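Local atomic coordinates of 2-oxo-1,2-dihydroquinoline 8-monooxygenase, oxygenase component (Pseudomonas putida, PDB entry 1Z02), a protein that probably hydroxylates 2-oxo-1,2-dihydroquinoline at carbon 8, as the oxygenase component that carries a Rieske [2Fe-2S] cluster and a mononuclear iron. Residues A[58-63]-A[437-441]; A[213-219]-A[393-398]. All coordinates share one frame; numbering follows the deposited sequence.

Contact 1: residues A[58-63]-A[437-441]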
ATOM      1  N   VAL A  58       8.946   6.526  28.545  1.00 11.26           N
ATOM      2  CA  VAL A  58       9.442   7.096  27.298  1.00 10.89           C
ATOM      3  C   VAL A  58       8.404   6.799  26.235  1.00 11.21           C
ATOM      4  O   VAL A  58       7.852   5.705  26.199  1.00 12.26           O
ATOM      5  CB  VAL A  58      10.789   6.459  26.888  1.00 11.17           C
ATOM      6  CG1 VAL A  58      11.199   6.942  25.487  1.00 10.40           C
ATOM      7  CG2 VAL A  58      11.859   6.837  27.906  1.00 10.28           C
ATOM      8  N   GLN A  59       8.135   7.770  25.370  1.00 10.34           N
ATOM      9  CA  GLN A  59       7.132   7.582  24.328  1.00 10.86           C
ATOM     10  C   GLN A  59       7.466   8.348  23.049  1.00 10.42           C
ATOM     11  O   GLN A  59       7.822   9.528  23.096  1.00 11.50           O
ATOM     12  CB  GLN A  59       5.763   8.039  24.837  1.00 10.98           C
ATOM     13  CG  GLN A  59       4.648   7.877  23.816  1.00 12.02           C
ATOM     14  CD  GLN A  59       4.274   6.431  23.587  1.00 14.29           C
ATOM     15  OE1 GLN A  59       3.844   5.740  24.510  1.00 12.93           O
ATOM     16  NE2 GLN A  59       4.428   5.961  22.351  1.00 15.08           N
ATOM     17  N   GLY A  60       7.339   7.676  21.911  1.00  8.72           N
ATOM     18  CA  GLY A  60       7.615   8.323  20.641  1.00  8.35           C
ATOM     19  C   GLY A  60       6.338   8.676  19.897  1.00  7.49           C
ATOM     20  O   GLY A  60       5.361   7.916  19.931  1.00 10.82           O
ATOM     21  N   ILE A  61       6.341   9.834  19.238  1.00  6.95           N
ATOM     22  CA  ILE A  61       5.206  10.319  18.451  1.00  6.47           C
ATOM     23  C   ILE A  61       5.747  10.954  17.170  1.00  6.10           C
ATOM     24  O   ILE A  61       6.955  10.919  16.904  1.00  4.59           O
ATOM     25  CB  ILE A  61       4.389  11.398  19.219  1.00  7.19           C
ATOM     26  CG1 ILE A  61       5.282  12.595  19.550  1.00  8.73           C
ATOM     27  CG2 ILE A  61       3.818  10.811  20.486  1.00 11.23           C
ATOM     28  CD1 ILE A  61       4.581  13.679  20.353  1.00  8.80           C
ATOM     29  N   GLN A  62       4.855  11.523  16.371  1.00  5.31           N
ATOM     30  CA  GLN A  62       5.264  12.191  15.139  1.00  6.58           C
ATOM     31  C   GLN A  62       4.303  13.342  14.866  1.00  6.30           C
ATOM     32  O   GLN A  62       3.086  13.148  14.819  1.00  6.87           O
ATOM     33  CB  GLN A  62       5.270  11.216  13.943  1.00  6.65           C
ATOM     34  CG  GLN A  62       5.997  11.789  12.726  1.00 11.91           C
ATOM     35  CD  GLN A  62       6.061  10.846  11.537  1.00 14.84           C
ATOM     36  OE1 GLN A  62       6.851  11.059  10.623  1.00 19.31           O
ATOM     37  NE2 GLN A  62       5.226   9.818  11.531  1.00 17.53           N
ATOM     38  N   ILE A  63       4.864  14.540  14.697  1.00  6.58           N
ATOM     39  CA  ILE A  63       4.090  15.748  14.435  1.00  7.05           C
ATOM     40  C   ILE A  63       4.756  16.555  13.321  1.00  6.83           C
ATOM     41  O   ILE A  63       5.967  16.779  13.348  1.00  7.20           O
ATOM     42  CB  ILE A  63       3.976  16.632  15.706  1.00  7.09           C
ATOM     43  CG1 ILE A  63       3.221  15.872  16.805  1.00  7.95           C
ATOM     44  CG2 ILE A  63       3.246  17.935  15.362  1.00  5.59           C
ATOM     45  CD1 ILE A  63       3.217  16.588  18.148  1.00  8.50           C
ATOM     46  N   TYR A 437      -0.138   6.889  15.406  1.00  8.68           N
ATOM     47  CA  TYR A 437       0.529   8.060  15.965  1.00  9.27           C
ATOM     48  C   TYR A 437       1.604   7.697  16.988  1.00  9.73           C
ATOM     49  O   TYR A 437       2.763   8.093  16.850  1.00 11.82           O
ATOM     50  CB  TYR A 437      -0.539   8.955  16.599  1.00  8.32           C
ATOM     51  CG  TYR A 437      -0.016  10.144  17.369  1.00  7.64           C
ATOM     52  CD1 TYR A 437       0.712  11.150  16.735  1.00  6.56           C
ATOM     53  CD2 TYR A 437      -0.265  10.269  18.736  1.00  6.13           C
ATOM     54  CE1 TYR A 437       1.176  12.255  17.453  1.00  7.03           C
ATOM     55  CE2 TYR A 437       0.188  11.357  19.449  1.00  7.99           C
ATOM     56  CZ  TYR A 437       0.904  12.348  18.809  1.00  4.55           C
ATOM     57  OH  TYR A 437       1.317  13.446  19.530  1.00  6.32           O
ATOM     58  N   LYS A 438       1.215   6.942  18.016  1.00 10.88           N
ATOM     59  CA  LYS A 438       2.154   6.526  19.054  1.00 11.69           C
ATOM     60  C   LYS A 438       3.030   5.373  18.570  1.00 12.52           C
ATOM     61  O   LYS A 438       2.525   4.339  18.127  1.00  8.85           O
ATOM     62  CB  LYS A 438       1.381   6.124  20.317  1.00 12.54           C
ATOM     63  CG  LYS A 438       0.583   7.283  20.909  1.00 14.06           C
ATOM     64  CD  LYS A 438      -0.366   6.850  22.027  1.00 15.04           C
ATOM     65  CE  LYS A 438       0.358   6.618  23.337  1.00 16.45           C
ATOM     66  NZ  LYS A 438      -0.623   6.373  24.442  1.00 17.25           N
ATOM     67  N   VAL A 439       4.345   5.561  18.645  1.00 13.00           N
ATOM     68  CA  VAL A 439       5.277   4.532  18.210  1.00 15.49           C
ATOM     69  C   VAL A 439       5.170   3.282  19.076  1.00 17.05           C
ATOM     70  O   VAL A 439       5.199   3.359  20.310  1.00 16.35           O
ATOM     71  CB  VAL A 439       6.733   5.050  18.247  1.00 15.28           C
ATOM     72  CG1 VAL A 439       7.693   3.957  17.811  1.00 16.93           C
ATOM     73  CG2 VAL A 439       6.873   6.254  17.342  1.00 17.68           C
ATOM     74  N   GLU A 440       5.037   2.132  18.413  1.00 18.49           N
ATOM     75  CA  GLU A 440       4.917   0.844  19.091  1.00 21.59           C
ATOM     76  C   GLU A 440       6.286   0.451  19.625  1.00 22.15           C
ATOM     77  O   GLU A 440       7.294   0.566  18.921  1.00 21.18           O
ATOM     78  CB  GLU A 440       4.419  -0.219  18.111  1.00 25.80           C
ATOM     79  CG  GLU A 440       3.645  -1.352  18.774  1.00 31.53           C
ATOM     80  CD  GLU A 440       3.280  -2.452  17.802  1.00 35.32           C
ATOM     81  OE1 GLU A 440       2.458  -3.321  18.161  1.00 40.13           O
ATOM     82  OE2 GLU A 440       3.820  -2.450  16.679  1.00 38.64           O
ATOM     83  N   GLN A 441       6.324  -0.031  20.863  1.00 23.85           N
ATOM     84  CA  GLN A 441       7.591  -0.399  21.468  1.00 25.16           C
ATOM     85  C   GLN A 441       8.034  -1.856  21.409  1.00 26.87           C
ATOM     86  O   GLN A 441       7.239  -2.779  21.235  1.00 25.92           O
ATOM     87  CB  GLN A 441       7.636   0.114  22.906  1.00 25.53           C
ATOM     88  CG  GLN A 441       7.476   1.625  22.963  1.00 26.79           C
ATOM     89  CD  GLN A 441       7.686   2.202  24.342  1.00 26.87           C
ATOM     90  OE1 GLN A 441       7.507   3.402  24.553  1.00 28.78           O
ATOM     91  NE2 GLN A 441       8.073   1.357  25.289  1.00 28.83           N
TER
HETATM   92  O   HOH W   1       2.202   6.504  26.382  1.00 14.41           O
HETATM   93  O   HOH W   2       3.480   2.958  22.454  1.00 28.92           O
HETATM   94  O   HOH W   3       7.155   4.724  21.880  1.00 27.52           O

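Contact 2: residues A[213-219]-A[393-398]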
ATOM      1  N   CYS A 213      -9.503  20.183  10.103  1.00  8.28           N
ATOM      2  CA  CYS A 213      -9.584  21.455  10.825  1.00  8.54           C
ATOM      3  C   CYS A 213     -10.760  22.319  10.363  1.00 10.08           C
ATOM      4  O   CYS A 213     -11.503  22.856  11.187  1.00  9.35           O
ATOM      5  CB  CYS A 213      -8.276  22.248  10.657  1.00  6.49           C
ATOM      6  SG  CYS A 213      -8.267  23.898  11.458  1.00 11.43           S
ATOM      7  N   GLU A 214     -10.927  22.453   9.049  1.00 10.24           N
ATOM      8  CA  GLU A 214     -12.010  23.274   8.517  1.00  9.96           C
ATOM      9  C   GLU A 214     -13.387  22.755   8.897  1.00 10.68           C
ATOM     10  O   GLU A 214     -14.320  23.534   9.093  1.00 10.13           O
ATOM     11  CB  GLU A 214     -11.867  23.420   6.997  1.00  8.69           C
ATOM     12  CG  GLU A 214     -10.598  24.195   6.635  1.00  7.84           C
ATOM     13  CD  GLU A 214     -10.408  24.453   5.157  1.00  6.93           C
ATOM     14  OE1 GLU A 214      -9.303  24.936   4.796  1.00  9.52           O
ATOM     15  OE2 GLU A 214     -11.340  24.191   4.361  1.00  6.45           O
ATOM     16  N   ASN A 215     -13.518  21.440   9.020  1.00  9.65           N
ATOM     17  CA  ASN A 215     -14.791  20.858   9.408  1.00 10.73           C
ATOM     18  C   ASN A 215     -15.070  21.241  10.857  1.00 11.96           C
ATOM     19  O   ASN A 215     -16.208  21.507  11.225  1.00 14.25           O
ATOM     20  CB  ASN A 215     -14.749  19.332   9.261  1.00 10.10           C
ATOM     21  CG  ASN A 215     -15.709  18.618  10.206  1.00 10.49           C
ATOM     22  OD1 ASN A 215     -15.357  18.325  11.351  1.00  8.56           O
ATOM     23  ND2 ASN A 215     -16.928  18.335   9.730  1.00 10.51           N
ATOM     24  N   GLY A 216     -14.011  21.291  11.659  1.00 13.21           N
ATOM     25  CA  GLY A 216     -14.136  21.621  13.066  1.00 14.56           C
ATOM     26  C   GLY A 216     -14.920  22.881  13.372  1.00 15.86           C
ATOM     27  O   GLY A 216     -15.711  22.893  14.312  1.00 15.91           O
ATOM     28  N   PHE A 217     -14.705  23.942  12.599  1.00 15.55           N
ATOM     29  CA  PHE A 217     -15.411  25.198  12.837  1.00 15.13           C
ATOM     30  C   PHE A 217     -16.417  25.556  11.750  1.00 14.73           C
ATOM     31  O   PHE A 217     -16.789  26.718  11.604  1.00 14.49           O
ATOM     32  CB  PHE A 217     -14.409  26.346  13.048  1.00 13.80           C
ATOM     33  CG  PHE A 217     -13.550  26.654  11.850  1.00 14.80           C
ATOM     34  CD1 PHE A 217     -13.960  27.593  10.900  1.00 13.16           C
ATOM     35  CD2 PHE A 217     -12.310  26.031  11.697  1.00 13.63           C
ATOM     36  CE1 PHE A 217     -13.151  27.907   9.815  1.00 14.41           C
ATOM     37  CE2 PHE A 217     -11.486  26.332  10.615  1.00 13.57           C
ATOM     38  CZ  PHE A 217     -11.905  27.276   9.671  1.00 13.84           C
ATOM     39  N   ASP A 218     -16.867  24.548  11.008  1.00 14.91           N
ATOM     40  CA  ASP A 218     -17.860  24.749   9.956  1.00 16.63           C
ATOM     41  C   ASP A 218     -19.196  25.104  10.623  1.00 19.74           C
ATOM     42  O   ASP A 218     -19.631  24.418  11.552  1.00 20.10           O
ATOM     43  CB  ASP A 218     -18.020  23.472   9.133  1.00 16.86           C
ATOM     44  CG  ASP A 218     -18.993  23.646   7.995  1.00 16.97           C
ATOM     45  OD1 ASP A 218     -18.573  24.104   6.919  1.00 16.73           O
ATOM     46  OD2 ASP A 218     -20.188  23.345   8.191  1.00 18.94           O
ATOM     47  N   ASN A 219     -19.848  26.165  10.147  1.00 22.45           N
ATOM     48  CA  ASN A 219     -21.105  26.600  10.742  1.00 25.43           C
ATOM     49  C   ASN A 219     -22.354  26.015  10.117  1.00 26.67           C
ATOM     50  O   ASN A 219     -23.405  26.026  10.745  1.00 30.21           O
ATOM     51  CB  ASN A 219     -21.219  28.127  10.696  1.00 25.39           C
ATOM     52  CG  ASN A 219     -19.991  28.813  11.245  1.00 27.00           C
ATOM     53  OD1 ASN A 219     -19.509  28.474  12.324  1.00 29.60           O
ATOM     54  ND2 ASN A 219     -19.478  29.788  10.508  1.00 26.66           N
ATOM     55  N   SER A 393     -15.964  31.775   6.134  1.00 17.06           N
ATOM     56  CA  SER A 393     -15.308  31.331   7.356  1.00 17.61           C
ATOM     57  C   SER A 393     -13.991  30.643   7.035  1.00 15.55           C
ATOM     58  O   SER A 393     -12.923  31.138   7.397  1.00 15.96           O
ATOM     59  CB  SER A 393     -16.196  30.351   8.130  1.00 21.18           C
ATOM     60  OG  SER A 393     -17.359  30.981   8.613  1.00 26.98           O
ATOM     61  N   PRO A 394     -14.048  29.488   6.349  1.00 13.90           N
ATOM     62  CA  PRO A 394     -12.785  28.816   6.040  1.00 13.19           C
ATOM     63  C   PRO A 394     -11.814  29.666   5.220  1.00 12.37           C
ATOM     64  O   PRO A 394     -10.606  29.609   5.447  1.00 11.53           O
ATOM     65  CB  PRO A 394     -13.232  27.534   5.320  1.00 12.06           C
ATOM     66  CG  PRO A 394     -14.556  27.911   4.711  1.00 12.53           C
ATOM     67  CD  PRO A 394     -15.198  28.756   5.779  1.00 13.47           C
ATOM     68  N   ILE A 395     -12.329  30.455   4.281  1.00 12.85           N
ATOM     69  CA  ILE A 395     -11.464  31.298   3.458  1.00 12.02           C
ATOM     70  C   ILE A 395     -10.713  32.297   4.338  1.00 12.42           C
ATOM     71  O   ILE A 395      -9.502  32.483   4.192  1.00 11.35           O
ATOM     72  CB  ILE A 395     -12.278  32.043   2.375  1.00 14.82           C
ATOM     73  CG1 ILE A 395     -12.846  31.028   1.372  1.00 14.12           C
ATOM     74  CG2 ILE A 395     -11.402  33.079   1.672  1.00 11.89           C
ATOM     75  CD1 ILE A 395     -13.741  31.626   0.312  1.00 15.68           C
ATOM     76  N   THR A 396     -11.426  32.922   5.268  1.00 12.32           N
ATOM     77  CA  THR A 396     -10.803  33.885   6.161  1.00 14.15           C
ATOM     78  C   THR A 396      -9.717  33.205   6.984  1.00 13.62           C
ATOM     79  O   THR A 396      -8.678  33.805   7.272  1.00 13.79           O
ATOM     80  CB  THR A 396     -11.833  34.508   7.112  1.00 14.64           C
ATOM     81  OG1 THR A 396     -12.835  35.179   6.345  1.00 14.36           O
ATOM     82  CG2 THR A 396     -11.163  35.511   8.048  1.00 16.06           C
ATOM     83  N   TRP A 397      -9.962  31.953   7.368  1.00 11.72           N
ATOM     84  CA  TRP A 397      -8.983  31.208   8.151  1.00 11.30           C
ATOM     85  C   TRP A 397      -7.763  30.879   7.298  1.00 10.29           C
ATOM     86  O   TRP A 397      -6.627  31.027   7.751  1.00 12.13           O
ATOM     87  CB  TRP A 397      -9.626  29.936   8.725  1.00 10.83           C
ATOM     88  CG  TRP A 397      -8.688  28.761   8.889  1.00  8.28           C
ATOM     89  CD1 TRP A 397      -8.672  27.616   8.143  1.00  9.47           C
ATOM     90  CD2 TRP A 397      -7.625  28.634   9.841  1.00  8.72           C
ATOM     91  NE1 TRP A 397      -7.664  26.783   8.571  1.00  7.69           N
ATOM     92  CE2 TRP A 397      -7.004  27.383   9.611  1.00  6.87           C
ATOM     93  CE3 TRP A 397      -7.137  29.455  10.867  1.00  6.14           C
ATOM     94  CZ2 TRP A 397      -5.917  26.937  10.365  1.00  5.95           C
ATOM     95  CZ3 TRP A 397      -6.053  29.011  11.617  1.00  6.83           C
ATOM     96  CH2 TRP A 397      -5.456  27.759  11.359  1.00  4.69           C
ATOM     97  N   ARG A 398      -7.990  30.460   6.056  1.00 10.15           N
ATOM     98  CA  ARG A 398      -6.881  30.128   5.169  1.00 12.19           C
ATOM     99  C   ARG A 398      -5.991  31.338   4.934  1.00 11.76           C
ATOM    100  O   ARG A 398      -4.767  31.222   4.935  1.00 12.00           O
ATOM    101  CB  ARG A 398      -7.396  29.596   3.830  1.00 11.07           C
ATOM    102  CG  ARG A 398      -8.122  28.257   3.923  1.00 12.49           C
ATOM    103  CD  ARG A 398      -8.422  27.742   2.540  1.00  8.12           C
ATOM    104  NE  ARG A 398      -9.344  26.614   2.548  1.00  9.95           N
ATOM    105  CZ  ARG A 398      -9.938  26.144   1.452  1.00  7.37           C
ATOM    106  NH1 ARG A 398     -10.770  25.116   1.520  1.00  7.35           N
ATOM    107  NH2 ARG A 398      -9.699  26.718   0.279  1.00  7.79           N
TER
HETATM  108  O   HOH W   4     -18.828  27.983   7.884  1.00 26.08           O

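Contact 1: residues A[58-63]-A[437-441]
V439 N donates a nearly straight backbone hydrogen bond to G60 O (2.9 Å, N-H...O 171°), approaching from above the carbonyl plane. From the opposite face of that plane the amide of Q59 turns back on its own strand, NE2 lying 3.2 Å from G60 O, so two donors grip one oxygen. Q59 achieves this with CG anti to its N and a bend at the next bond (chi2 71°), which turns the amide across K438, toward G60 O and V439 O. There NE2 makes a weak bond to V439 O (3.4 Å), while one water links the same two atoms and another lies between G60 N and V439 O. A third water donates to Q59 OE1 and weakly accepts from K438 NZ, whose main partner is E52. Further out, V439 CG2 packs against the peptide of G60 (3.6 Å to G60 C). The ring of Y437 runs side by side with I61, pointing the same way, with I61 CB 3.6 Å from Y437 CZ. I63 touches the hydroxyl end of the ring, and Y437 OH is hydrogen-bonded to A47 O of strand 43-49. At the ring edge, in its plane, Q62 O lies 3.4 Å from Y437 CE1; this buried oxygen has no hydrogen-bond partner in the model. Strand 58-63 is an outermost strand of a three-stranded antiparallel sheet in the Rieske domain, paired with 66-73. One backbone bond, an amide and waters tie an irregular tail to this edge, while the Y437 ring packs on its I61 to I63 end.

Contact 2: residues A[213-219]-A[393-398]
F217 drives the edge of its ring toward the face of W397 in an offset edge-to-face pair that joins segment 213-219 to helix 392-404, in the Bet v 1-like catalytic domain of a homotrimeric ring hydroxylase. The ring centroids, F217 to the five-membered ring of W397, are 5.2 Å apart with planes at 76°, and F217 CZ reaches to 3.6 Å from W397 CD1. A chi1 of 64° sets F217 CG between the backbone N and the carbonyl carbon, and the ring edge then meets P394 and S393 as well. C213 SG approaches the indole obliquely, 4.0 Å from W397 CZ2. Beside this dense core lies a side-on, two-pronged salt bridge: R398 NE binds E214 OE1 at 2.8 Å and R398 NH1 binds E214 OE2 at 3.0 Å, carboxylate and guanidinium nearly coplanar (29°). Each has a second charged partner, R87 of the second subunit for E214 and E385 for R398. A leucine in place of R398 would probably leave E385 without this mate and strip both nitrogens from the E214 carboxylate, left to R87 of the second subunit. Around partly exposed N219 the contact is looser: a water accepts from N219 N (3.1 Å) and reaches S393 OG only weakly. D218 OD1 is hydrogen-bonded to H108 NE2 of the second subunit, a ligand of that subunit's cluster, and D218 OD2 weakly to ND1 of the iron ligand H221, a bridge consistent with the electron path of Rieske oxygenases. E214 O sits 4.1 Å above one face of the F217 ring, over its centre.

In the fold
Contacts 1 and 2 lie on opposite sides of the chain's centre, their centres about 29 Å apart and their nearest atoms about 13 Å apart, without touching. Contact 1 joins the early strand 58-63 of the Rieske domain to the C-terminal tail, and both segments of contact 2 fall between those two along the chain. Contact 2 belongs to the catalytic domain, where helices 209-216 and 392-404 pack near the seven-stranded antiparallel sheet. The two contacts share no strand or helix. No other chain touches contact 1, whereas contact 2 is also met by the Rieske domain of the second subunit, where the cluster of one subunit probably serves the iron of the next, as in other Rieske oxygenases.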